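Side-chain contacts in catechol 2,3-dioxygenase (Rhodococcus sp., PDB 2WL9), which probably uses an active-site iron and dioxygen to open the aromatic ring of catechols beside their two hydroxyl groups, as other type I extradiol dioxygenases do: residues T251-C254 against W260-E263; I215-L220 against G224-L229; D94-E99 against L105-D110; D46-R51 against E117-P122. All coordinates share one frame; numbering follows the deposited sequence.

Interaction 1: residues T251-C254 against W260-E263; sequences TFYC and WLWE. With FE (Fe (III) ion), chain K.
Cys254 and Trp262 form a hydrogen-bonded pair between antiparallel strands whose short axes come within 4.7 Å at 165°, with Cys254 N to Trp262 O at 3.0 Å and Trp262 N to Cys254 O at 2.9 Å. Side chains leave this ladder in two sets. Phe252, Cys254 and Trp262 occupy one face, where Phe252 and Cys254 pack against helix 220-232 and the Trp262 indole meets Trp20 and Tyr23. Thr251, Tyr253, Leu261 and Glu263 take the other, which faces the iron. Glu263 CG lies anti to its backbone N (chi1 -174°), and the extended chain beyond it runs alongside Tyr253, both pointing the same way. CG sits over the middle of the Tyr253 ring, 3.5 Å from the centroid, as a CH-pi contact. Further out the carboxylate stacks on the ring with the two planes 14° apart.

The hairpin thus supplies Glu263 and Tyr253 to the iron site of a vicinal oxygen chelate fold: Glu263 OE1 binds the metal at 2.3 Å, and His149 and His212 complete the two-histidine, one-carboxylate set familiar from extradiol dioxygenases. Glu263 OE2 accepts a hydrogen bond from Thr251 OG1 at 2.8 Å through its anti lone pair. With the metal on one oxygen and the threonine on the other, the carboxylate is fixed against rotation. Tyr253 is the fourth residue of the site; its OH lies 2.8 Å from the iron, farther than Glu263 OE1, and is hydrogen-bonded to His244 NE2.

Interaction 2: residues I215-L220 against G224-L229; sequences IEYTHL and GYAHDL
The Tyr217 ring meets the methyl of Ala226 obliquely, with Tyr217 OH 3.4 Å and Tyr217 CE2 4.1 Å from Ala226 CB, so the phenol end of the residue does the touching. The Phe140 ring meets the tyrosine with the planes about 25° apart, while the imidazole of His219 takes Thr218 OG1 at its edge, in plane. These groups sit at the strand-to-helix turn of a vicinal oxygen chelate fold, whose repeated unit is a beta-alpha-beta-beta-beta module: from strand 210-217 the chain turns into helix 220-232, which packs on the sheet through Leu223 and Val230, the residues that meet Phe252 and Cys254.

Tyr217 CG is placed anti to the carbonyl carbon, beside the backbone N (chi1 -65°), which carries the ring from the strand toward the helix. The tyrosine side chain spans most of the 10.0 Å between Tyr217 CA and Ala226 CA. The hydroxyl that brushes this methyl has its polar need met elsewhere, by a hydrogen bond with the carbonyl of Met28.

Beyond the buried patch, the outer side of the helix serves the assembly: Asp228 OD2 accepts from Gly284 N of a second subunit, and Tyr225 packs on Pro129 of a third. Within the turn, Thr218 OG1 and His219 ND1 share a hydrogen bond of 2.6 Å. The backbone makes its own link between the two segments, in the i to i+4 pattern of a helix: Gly224 N donates to Leu220 O at 3.1 Å, with 162° at the hydrogen.

Interaction 3: residues D94-E99 against L105-D110; sequences DADAAE and LVKLHD
Leu105 touches the helix with one branch: its CD2 methyl lies 3.6 Å from Asp96 O and 4.2 Å from Asp96 CB. Having CG anti to the backbone N (chi1 175°), with chi2 at 75°, brings this branch to Asp96. Next to it Lys107 crosses Asp96 at about a right angle. The two charges do not meet, for Lys107 NZ stays 4.2 Å from Asp96 OD1, beyond a salt bridge, and a water does the joining instead. It accepts from Lys107 NZ at 2.8 Å and donates to Asp96 O, also at 2.8 Å, and to Glu99 OE1 at 2.6 Å, so that three groups hold it and a helix carbonyl gains a partner.

Helix 94-100 lies in the connection between two antiparallel neighbours at one end of the N-terminal sheet, the short strand 90-91 and strand 104-109. The axis of segment 94-99 runs at 88° to that of the strand, 8.9 Å away. Across this gap Asp96 meets both Leu105 and Lys107.

A second shell sets these groups in place. Glu99 OE2 forms a salt bridge with Arg40, orienting the carboxylate whose other oxygen takes the water, while Asp96 OD2 receives a weak hydrogen bond from Ser93 N. Leu105 and Lys107 both pack against Glu117 of strand 115-120 and against Arg100, at the end of helix 94-100.

Interaction 4: residues D46-R51 against E117-P122; sequences DRWHHR and EIFYGP
Asp46 OD2 is gripped by two groups near the Trp48 indole that Pro122 covers: Arg51 NH1, in a 2.8 Å salt bridge whose hydrogen bond is weak in angle, and the hydroxyl of Thr142. The other oxygen, Asp46 OD1, accepts from Trp48 N at 3.2 Å and so closes an Asx turn, the donor approaching from above the carboxylate plane. Arg51 spreads its guanidinium over the indole, NH1 standing 3.4 Å above the ring plane. Pro122 lies on the opposite face of Trp48: its CB is 3.6 Å from the centroid of the six-membered ring, only 6° off the normal, a CH-pi contact, and Pro122 CG reaches Trp48 CZ2 at 3.6 Å. The tryptophan is thus clamped between a proline and an arginine.

The contact joins the loop between the antiparallel strands 40-44 and 52-56 to the chain leaving strand 115-120, within the N-terminal vicinal oxygen chelate half of the protein. Strand 115-120 contributes Phe119, which comes at Trp48 from the opposite direction. Its CZ is 3.9 Å from Trp48 CZ3, and the indole rim lies at the edge of the Phe119 ring, near its plane. Trp48 CG, anti to the carbonyl carbon (chi1 -70°), turns the indole toward both partners.

Outside the two segments, Arg51 NH2 forms a salt bridge with Glu6, and Phe119 stacks on Tyr9. Gln275 of a neighbouring subunit packs on Pro122, and His277 of that subunit is hydrogen-bonded to Gly121 O.

The four contacts fall into two pairs, one in each half of the chain. Interactions 1 and 2 share the C-terminal sheet, where strands 210-217 and 261-266 are neighbours, Glu263 O lies 3.2 Å from Ile215 N, and Phe252 packs against His227. Interactions 3 and 4 meet through the adjacent strands 104-109 and 115-120, with Val106 N 2.8 Å from Ile118 O, interaction 3 being nested in the loop that interaction 4 closes. Chemistry follows place: buried interaction 1 serves the iron, buried interaction 2 pairs a methyl contact with a helix backbone bond, buried interaction 4 relies on ring contacts, and partly buried interaction 3 recruits water. The centres of interactions 1 and 3 are about 29 Å apart.

Interaction 1: residues T251-C254 against W260-E263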
# COMPACT_ATOMS: atom_id res chain seq x y z
N THR C 251 -4.86 -27.94 -12.91
CA THR C 251 -5.08 -28.24 -14.33
C THR C 251 -5.60 -29.65 -14.58
O THR C 251 -5.43 -30.53 -13.75
CB THR C 251 -3.77 -28.11 -15.17
OG1 THR C 251 -2.95 -29.28 -14.98
CG2 THR C 251 -2.97 -26.85 -14.83
N PHE C 252 -6.22 -29.86 -15.74
CA PHE C 252 -6.49 -31.20 -16.23
C PHE C 252 -6.01 -31.30 -17.68
O PHE C 252 -5.75 -30.28 -18.31
CB PHE C 252 -7.96 -31.59 -16.06
CG PHE C 252 -8.91 -30.83 -16.94
CD1 PHE C 252 -9.40 -31.41 -18.11
CD2 PHE C 252 -9.33 -29.55 -16.60
CE1 PHE C 252 -10.29 -30.73 -18.92
CE2 PHE C 252 -10.22 -28.85 -17.42
CZ PHE C 252 -10.70 -29.45 -18.58
N TYR C 253 -5.87 -32.53 -18.18
CA TYR C 253 -5.41 -32.77 -19.55
C TYR C 253 -6.49 -33.53 -20.31
O TYR C 253 -6.90 -34.61 -19.89
CB TYR C 253 -4.14 -33.63 -19.55
CG TYR C 253 -2.88 -32.96 -19.04
CD1 TYR C 253 -1.86 -32.60 -19.93
CD2 TYR C 253 -2.67 -32.73 -17.68
CE1 TYR C 253 -0.68 -32.00 -19.48
CE2 TYR C 253 -1.49 -32.13 -17.21
CZ TYR C 253 -0.50 -31.78 -18.13
OH TYR C 253 0.68 -31.18 -17.71
N CYS C 254 -6.93 -32.97 -21.45
CA CYS C 254 -8.00 -33.57 -22.24
C CYS C 254 -7.68 -33.57 -23.74
O CYS C 254 -6.86 -32.78 -24.20
CB CYS C 254 -9.33 -32.86 -21.98
SG CYS C 254 -9.47 -31.14 -22.57
N TRP C 260 -4.29 -34.81 -30.02
CA TRP C 260 -3.33 -34.50 -28.95
C TRP C 260 -4.04 -33.75 -27.82
O TRP C 260 -5.27 -33.66 -27.81
CB TRP C 260 -2.06 -33.78 -29.48
CG TRP C 260 -2.27 -32.55 -30.32
CD1 TRP C 260 -2.61 -32.51 -31.65
CD2 TRP C 260 -2.09 -31.19 -29.92
NE1 TRP C 260 -2.68 -31.21 -32.08
CE2 TRP C 260 -2.37 -30.38 -31.04
CE3 TRP C 260 -1.73 -30.57 -28.71
CZ2 TRP C 260 -2.30 -28.98 -30.99
CZ3 TRP C 260 -1.66 -29.18 -28.67
CH2 TRP C 260 -1.94 -28.40 -29.80
N LEU C 261 -3.27 -33.22 -26.87
CA LEU C 261 -3.85 -32.74 -25.61
C LEU C 261 -3.82 -31.23 -25.39
O LEU C 261 -2.84 -30.57 -25.70
CB LEU C 261 -3.16 -33.41 -24.41
CG LEU C 261 -3.23 -34.93 -24.30
CD1 LEU C 261 -2.37 -35.36 -23.13
CD2 LEU C 261 -4.65 -35.37 -24.10
N TRP C 262 -4.92 -30.71 -24.85
CA TRP C 262 -4.92 -29.37 -24.26
C TRP C 262 -5.06 -29.49 -22.74
O TRP C 262 -5.77 -30.37 -22.24
CB TRP C 262 -6.04 -28.51 -24.85
CG TRP C 262 -5.67 -27.85 -26.14
CD1 TRP C 262 -4.68 -28.22 -27.00
CD2 TRP C 262 -6.31 -26.71 -26.73
NE1 TRP C 262 -4.65 -27.38 -28.09
CE2 TRP C 262 -5.65 -26.44 -27.95
CE3 TRP C 262 -7.38 -25.89 -26.34
CZ2 TRP C 262 -6.02 -25.39 -28.79
CZ3 TRP C 262 -7.76 -24.84 -27.19
CH2 TRP C 262 -7.07 -24.59 -28.39
N GLU C 263 -4.40 -28.59 -22.03
CA GLU C 263 -4.35 -28.60 -20.59
C GLU C 263 -4.88 -27.27 -20.04
O GLU C 263 -4.11 -26.36 -19.78
CB GLU C 263 -2.92 -28.87 -20.12
CG GLU C 263 -2.74 -29.05 -18.61
CD GLU C 263 -1.31 -28.75 -18.14
OE1 GLU C 263 -0.41 -28.58 -19.00
OE2 GLU C 263 -1.08 -28.71 -16.92
FE FE K . 1.87 -28.83 -18.77

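Interaction 2: residues I215-L220 against G224-L229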
# COMPACT_ATOMS: atom_id res chain seq x y z
N ILE C 215 -3.24 -23.75 -21.46
CA ILE C 215 -3.87 -22.46 -21.50
C ILE C 215 -4.39 -22.15 -20.07
O ILE C 215 -4.83 -23.02 -19.35
CB ILE C 215 -4.98 -22.35 -22.53
CG1 ILE C 215 -6.13 -23.29 -22.24
CG2 ILE C 215 -4.48 -22.51 -23.94
CD1 ILE C 215 -7.20 -23.27 -23.23
N GLU C 216 -4.31 -20.89 -19.69
CA GLU C 216 -4.60 -20.53 -18.32
C GLU C 216 -5.73 -19.50 -18.24
O GLU C 216 -5.70 -18.49 -18.94
CB GLU C 216 -3.33 -19.99 -17.65
CG GLU C 216 -3.45 -19.76 -16.15
CD GLU C 216 -2.21 -19.16 -15.55
OE1 GLU C 216 -1.21 -18.99 -16.28
OE2 GLU C 216 -2.23 -18.84 -14.35
N TYR C 217 -6.72 -19.77 -17.38
CA TYR C 217 -7.78 -18.81 -17.08
C TYR C 217 -7.39 -17.92 -15.91
O TYR C 217 -6.67 -18.36 -15.00
CB TYR C 217 -9.05 -19.55 -16.71
CG TYR C 217 -9.68 -20.37 -17.80
CD1 TYR C 217 -10.24 -19.76 -18.93
CD2 TYR C 217 -9.74 -21.76 -17.70
CE1 TYR C 217 -10.84 -20.51 -19.93
CE2 TYR C 217 -10.34 -22.53 -18.70
CZ TYR C 217 -10.88 -21.89 -19.81
OH TYR C 217 -11.47 -22.64 -20.79
N THR C 218 -7.87 -16.67 -15.91
CA THR C 218 -7.68 -15.79 -14.75
C THR C 218 -8.55 -16.23 -13.57
O THR C 218 -8.14 -16.09 -12.40
CB THR C 218 -8.00 -14.29 -15.05
OG1 THR C 218 -9.36 -14.16 -15.49
CG2 THR C 218 -7.06 -13.72 -16.10
N HIS C 219 -9.72 -16.79 -13.88
CA HIS C 219 -10.72 -17.12 -12.88
C HIS C 219 -10.93 -18.62 -12.79
O HIS C 219 -11.12 -19.30 -13.81
CB HIS C 219 -12.06 -16.45 -13.23
CG HIS C 219 -12.08 -14.97 -13.02
ND1 HIS C 219 -11.17 -14.11 -13.59
CD2 HIS C 219 -12.94 -14.19 -12.31
CE1 HIS C 219 -11.45 -12.87 -13.25
NE2 HIS C 219 -12.52 -12.89 -12.47
N LEU C 220 -10.92 -19.13 -11.57
CA LEU C 220 -11.10 -20.56 -11.33
C LEU C 220 -12.41 -21.07 -11.94
O LEU C 220 -12.46 -22.17 -12.49
CB LEU C 220 -11.03 -20.88 -9.82
CG LEU C 220 -11.30 -22.31 -9.32
CD1 LEU C 220 -10.56 -23.38 -10.11
CD2 LEU C 220 -10.95 -22.41 -7.83
N GLY C 224 -13.65 -24.56 -14.07
CA GLY C 224 -14.78 -25.40 -13.68
C GLY C 224 -15.80 -25.53 -14.79
O GLY C 224 -16.30 -26.62 -15.05
N TYR C 225 -16.10 -24.41 -15.44
CA TYR C 225 -17.00 -24.36 -16.59
C TYR C 225 -16.50 -25.24 -17.74
O TYR C 225 -17.25 -26.06 -18.27
CB TYR C 225 -17.15 -22.91 -17.04
CG TYR C 225 -18.21 -22.62 -18.08
CD1 TYR C 225 -19.36 -21.90 -17.75
CD2 TYR C 225 -18.05 -23.02 -19.41
CE1 TYR C 225 -20.33 -21.61 -18.70
CE2 TYR C 225 -19.02 -22.73 -20.37
CZ TYR C 225 -20.16 -22.03 -20.00
OH TYR C 225 -21.13 -21.75 -20.93
N ALA C 226 -15.23 -25.07 -18.11
CA ALA C 226 -14.60 -25.87 -19.17
C ALA C 226 -14.53 -27.35 -18.81
O ALA C 226 -14.81 -28.21 -19.65
CB ALA C 226 -13.22 -25.32 -19.51
N HIS C 227 -14.17 -27.65 -17.56
CA HIS C 227 -14.10 -29.03 -17.07
C HIS C 227 -15.47 -29.72 -17.12
O HIS C 227 -15.57 -30.88 -17.52
CB HIS C 227 -13.52 -29.09 -15.65
CG HIS C 227 -13.46 -30.47 -15.07
ND1 HIS C 227 -14.27 -30.89 -14.04
CD2 HIS C 227 -12.67 -31.54 -15.37
CE1 HIS C 227 -13.99 -32.14 -13.73
NE2 HIS C 227 -13.02 -32.55 -14.52
N ASP C 228 -16.51 -28.99 -16.73
CA ASP C 228 -17.87 -29.54 -16.74
C ASP C 228 -18.33 -29.86 -18.16
O ASP C 228 -19.00 -30.87 -18.38
CB ASP C 228 -18.86 -28.59 -16.06
CG ASP C 228 -18.92 -28.79 -14.54
OD1 ASP C 228 -18.18 -29.65 -14.00
OD2 ASP C 228 -19.72 -28.08 -13.90
N LEU C 229 -17.97 -28.99 -19.10
CA LEU C 229 -18.29 -29.17 -20.51
C LEU C 229 -17.58 -30.35 -21.14
O LEU C 229 -18.21 -31.16 -21.83
CB LEU C 229 -18.02 -27.88 -21.31
CG LEU C 229 -19.25 -27.07 -21.74
CD1 LEU C 229 -18.84 -25.74 -22.35
CD2 LEU C 229 -20.12 -27.86 -22.71

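Interaction 3: residues D94-E99 against L105-D110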
# COMPACT_ATOMS: atom_id res chain seq x y z
N ASP C 94 8.50 -8.79 -46.07
CA ASP C 94 7.32 -8.10 -45.55
C ASP C 94 6.03 -8.89 -45.81
O ASP C 94 5.13 -8.88 -44.97
CB ASP C 94 7.21 -6.68 -46.13
CG ASP C 94 8.35 -5.77 -45.69
OD1 ASP C 94 8.98 -6.01 -44.63
OD2 ASP C 94 8.63 -4.79 -46.42
N ALA C 95 5.95 -9.57 -46.95
CA ALA C 95 4.78 -10.42 -47.22
C ALA C 95 4.69 -11.65 -46.29
O ALA C 95 3.58 -12.06 -45.90
CB ALA C 95 4.74 -10.85 -48.67
N ASP C 96 5.84 -12.23 -45.94
CA ASP C 96 5.89 -13.35 -44.99
C ASP C 96 5.47 -12.89 -43.59
O ASP C 96 4.77 -13.61 -42.86
CB ASP C 96 7.30 -13.95 -44.92
CG ASP C 96 7.70 -14.71 -46.18
OD1 ASP C 96 6.82 -15.24 -46.88
OD2 ASP C 96 8.91 -14.80 -46.45
N ALA C 97 5.93 -11.69 -43.23
CA ALA C 97 5.59 -11.10 -41.94
C ALA C 97 4.11 -10.78 -41.88
O ALA C 97 3.45 -11.12 -40.91
CB ALA C 97 6.44 -9.85 -41.67
N ALA C 98 3.60 -10.14 -42.93
CA ALA C 98 2.17 -9.85 -43.04
C ALA C 98 1.29 -11.09 -42.89
O ALA C 98 0.22 -11.04 -42.28
CB ALA C 98 1.87 -9.13 -44.35
N GLU C 99 1.74 -12.21 -43.45
CA GLU C 99 1.01 -13.47 -43.34
C GLU C 99 0.80 -13.88 -41.88
O GLU C 99 -0.33 -14.17 -41.45
CB GLU C 99 1.74 -14.58 -44.12
CG GLU C 99 0.85 -15.78 -44.41
CD GLU C 99 1.63 -17.00 -44.86
OE1 GLU C 99 2.88 -16.94 -44.96
OE2 GLU C 99 0.98 -18.03 -45.12
N LEU C 105 10.21 -11.07 -38.94
CA LEU C 105 10.16 -12.50 -38.74
C LEU C 105 11.45 -13.18 -39.22
O LEU C 105 12.09 -12.76 -40.19
CB LEU C 105 8.93 -13.05 -39.50
CG LEU C 105 8.56 -14.52 -39.64
CD1 LEU C 105 7.99 -15.07 -38.36
CD2 LEU C 105 7.53 -14.65 -40.75
N VAL C 106 11.83 -14.22 -38.49
CA VAL C 106 12.90 -15.12 -38.87
C VAL C 106 12.36 -16.55 -38.76
O VAL C 106 11.68 -16.89 -37.79
CB VAL C 106 14.17 -14.83 -38.00
CG1 VAL C 106 14.77 -16.08 -37.41
CG2 VAL C 106 15.19 -14.02 -38.78
N LYS C 107 12.63 -17.37 -39.78
CA LYS C 107 12.17 -18.76 -39.77
C LYS C 107 13.35 -19.74 -39.75
O LYS C 107 14.32 -19.58 -40.50
CB LYS C 107 11.27 -19.06 -40.99
CG LYS C 107 9.97 -18.26 -41.05
CD LYS C 107 9.23 -18.52 -42.36
CE LYS C 107 7.81 -17.98 -42.32
NZ LYS C 107 7.18 -17.95 -43.67
N LEU C 108 13.24 -20.75 -38.89
CA LEU C 108 14.25 -21.81 -38.78
C LEU C 108 13.64 -23.09 -38.21
O LEU C 108 12.41 -23.24 -38.19
CB LEU C 108 15.43 -21.32 -37.92
CG LEU C 108 15.18 -20.92 -36.46
CD1 LEU C 108 16.47 -21.07 -35.65
CD2 LEU C 108 14.60 -19.51 -36.31
N HIS C 109 14.48 -24.01 -37.75
CA HIS C 109 14.02 -25.22 -37.08
C HIS C 109 14.82 -25.49 -35.82
O HIS C 109 16.02 -25.23 -35.77
CB HIS C 109 14.12 -26.43 -38.00
CG HIS C 109 13.19 -26.39 -39.16
ND1 HIS C 109 13.43 -25.62 -40.28
CD2 HIS C 109 12.00 -27.00 -39.37
CE1 HIS C 109 12.43 -25.76 -41.13
NE2 HIS C 109 11.55 -26.60 -40.61
N ASP C 110 14.16 -26.02 -34.80
CA ASP C 110 14.88 -26.43 -33.60
C ASP C 110 15.59 -27.77 -33.88
O ASP C 110 15.45 -28.31 -34.98
CB ASP C 110 13.97 -26.43 -32.35
CG ASP C 110 13.11 -27.68 -32.22
OD1 ASP C 110 13.17 -28.60 -33.05
OD2 ASP C 110 12.34 -27.72 -31.23
O HOH W 1 4.89 -16.33 -43.41

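Interaction 4: residues D46-R51 against E117-P122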
# COMPACT_ATOMS: atom_id res chain seq x y z
N ASP C 46 -6.99 -12.85 -26.51
CA ASP C 46 -6.77 -11.55 -25.88
C ASP C 46 -6.78 -10.43 -26.92
O ASP C 46 -7.36 -10.60 -27.99
CB ASP C 46 -5.47 -11.54 -25.06
CG ASP C 46 -4.22 -11.81 -25.91
OD1 ASP C 46 -4.32 -11.95 -27.15
OD2 ASP C 46 -3.12 -11.89 -25.32
N ARG C 47 -6.15 -9.31 -26.60
CA ARG C 47 -6.07 -8.15 -27.50
C ARG C 47 -5.49 -8.46 -28.89
O ARG C 47 -5.91 -7.86 -29.89
CB ARG C 47 -5.20 -7.07 -26.86
CG ARG C 47 -5.90 -5.96 -26.09
CD ARG C 47 -4.91 -4.78 -25.94
NE ARG C 47 -3.55 -5.29 -25.78
CZ ARG C 47 -2.43 -4.65 -26.10
NH1 ARG C 47 -2.45 -3.41 -26.61
NH2 ARG C 47 -1.27 -5.25 -25.91
N TRP C 48 -4.51 -9.35 -28.95
CA TRP C 48 -3.84 -9.72 -30.20
C TRP C 48 -4.85 -10.23 -31.21
O TRP C 48 -5.81 -10.91 -30.84
CB TRP C 48 -2.82 -10.83 -29.97
CG TRP C 48 -1.57 -10.46 -29.21
CD1 TRP C 48 -1.44 -9.51 -28.22
CD2 TRP C 48 -0.29 -11.09 -29.34
NE1 TRP C 48 -0.14 -9.49 -27.76
CE2 TRP C 48 0.58 -10.45 -28.42
CE3 TRP C 48 0.21 -12.11 -30.16
CZ2 TRP C 48 1.93 -10.82 -28.29
CZ3 TRP C 48 1.55 -12.48 -30.03
CH2 TRP C 48 2.40 -11.83 -29.10
N HIS C 49 -4.63 -9.92 -32.48
CA HIS C 49 -5.45 -10.47 -33.56
C HIS C 49 -5.68 -11.97 -33.32
O HIS C 49 -6.82 -12.45 -33.43
CB HIS C 49 -4.79 -10.23 -34.92
CG HIS C 49 -5.49 -10.92 -36.05
ND1 HIS C 49 -5.09 -12.14 -36.54
CD2 HIS C 49 -6.57 -10.56 -36.78
CE1 HIS C 49 -5.89 -12.51 -37.52
NE2 HIS C 49 -6.79 -11.56 -37.70
N HIS C 50 -4.61 -12.69 -32.98
CA HIS C 50 -4.70 -14.13 -32.70
C HIS C 50 -3.52 -14.66 -31.89
O HIS C 50 -2.44 -14.06 -31.88
CB HIS C 50 -4.78 -14.92 -34.01
CG HIS C 50 -3.51 -14.92 -34.80
ND1 HIS C 50 -3.16 -13.89 -35.65
CD2 HIS C 50 -2.49 -15.81 -34.84
CE1 HIS C 50 -1.98 -14.15 -36.18
NE2 HIS C 50 -1.55 -15.30 -35.71
N ARG C 51 -3.73 -15.81 -31.24
CA ARG C 51 -2.64 -16.56 -30.63
C ARG C 51 -2.38 -17.88 -31.38
O ARG C 51 -1.29 -18.45 -31.28
CB ARG C 51 -2.90 -16.87 -29.14
CG ARG C 51 -3.20 -15.68 -28.20
CD ARG C 51 -2.36 -14.42 -28.44
NE ARG C 51 -0.95 -14.58 -28.12
CZ ARG C 51 -0.27 -13.89 -27.20
NH1 ARG C 51 -0.84 -12.94 -26.47
NH2 ARG C 51 1.02 -14.14 -27.03
N GLU C 117 9.80 -20.04 -35.23
CA GLU C 117 9.82 -18.67 -35.75
C GLU C 117 10.11 -17.67 -34.65
O GLU C 117 9.70 -17.86 -33.51
CB GLU C 117 8.50 -18.33 -36.44
CG GLU C 117 8.01 -19.43 -37.39
CD GLU C 117 6.90 -18.99 -38.32
OE1 GLU C 117 6.19 -18.01 -38.00
OE2 GLU C 117 6.73 -19.63 -39.39
N ILE C 118 10.87 -16.62 -34.99
CA ILE C 118 11.16 -15.54 -34.05
C ILE C 118 10.73 -14.20 -34.67
O ILE C 118 11.14 -13.85 -35.78
CB ILE C 118 12.63 -15.52 -33.59
CG1 ILE C 118 13.08 -16.91 -33.13
CG2 ILE C 118 12.82 -14.53 -32.44
CD1 ILE C 118 14.54 -17.19 -33.35
N PHE C 119 9.91 -13.46 -33.93
CA PHE C 119 9.21 -12.31 -34.50
C PHE C 119 9.08 -11.17 -33.51
O PHE C 119 9.22 -11.37 -32.30
CB PHE C 119 7.80 -12.74 -34.94
CG PHE C 119 6.83 -12.90 -33.79
CD1 PHE C 119 5.99 -11.86 -33.42
CD2 PHE C 119 6.77 -14.09 -33.07
CE1 PHE C 119 5.08 -12.00 -32.36
CE2 PHE C 119 5.87 -14.25 -32.00
CZ PHE C 119 5.02 -13.20 -31.65
N TYR C 120 8.77 -9.99 -34.03
CA TYR C 120 8.38 -8.83 -33.22
C TYR C 120 7.18 -8.12 -33.86
O TYR C 120 6.91 -8.29 -35.05
CB TYR C 120 9.55 -7.83 -33.08
CG TYR C 120 9.84 -7.03 -34.34
CD1 TYR C 120 9.20 -5.80 -34.58
CD2 TYR C 120 10.74 -7.50 -35.30
CE1 TYR C 120 9.44 -5.08 -35.73
CE2 TYR C 120 10.99 -6.78 -36.46
CZ TYR C 120 10.34 -5.57 -36.67
OH TYR C 120 10.59 -4.86 -37.81
N GLY C 121 6.47 -7.33 -33.06
CA GLY C 121 5.35 -6.52 -33.55
C GLY C 121 4.10 -7.30 -33.94
O GLY C 121 3.70 -7.28 -35.12
N PRO C 122 3.46 -7.98 -32.97
CA PRO C 122 2.19 -8.63 -33.29
C PRO C 122 1.13 -7.60 -33.64
O PRO C 122 1.15 -6.48 -33.10
CB PRO C 122 1.81 -9.32 -31.98
CG PRO C 122 2.49 -8.49 -30.93
CD PRO C 122 3.81 -8.14 -31.55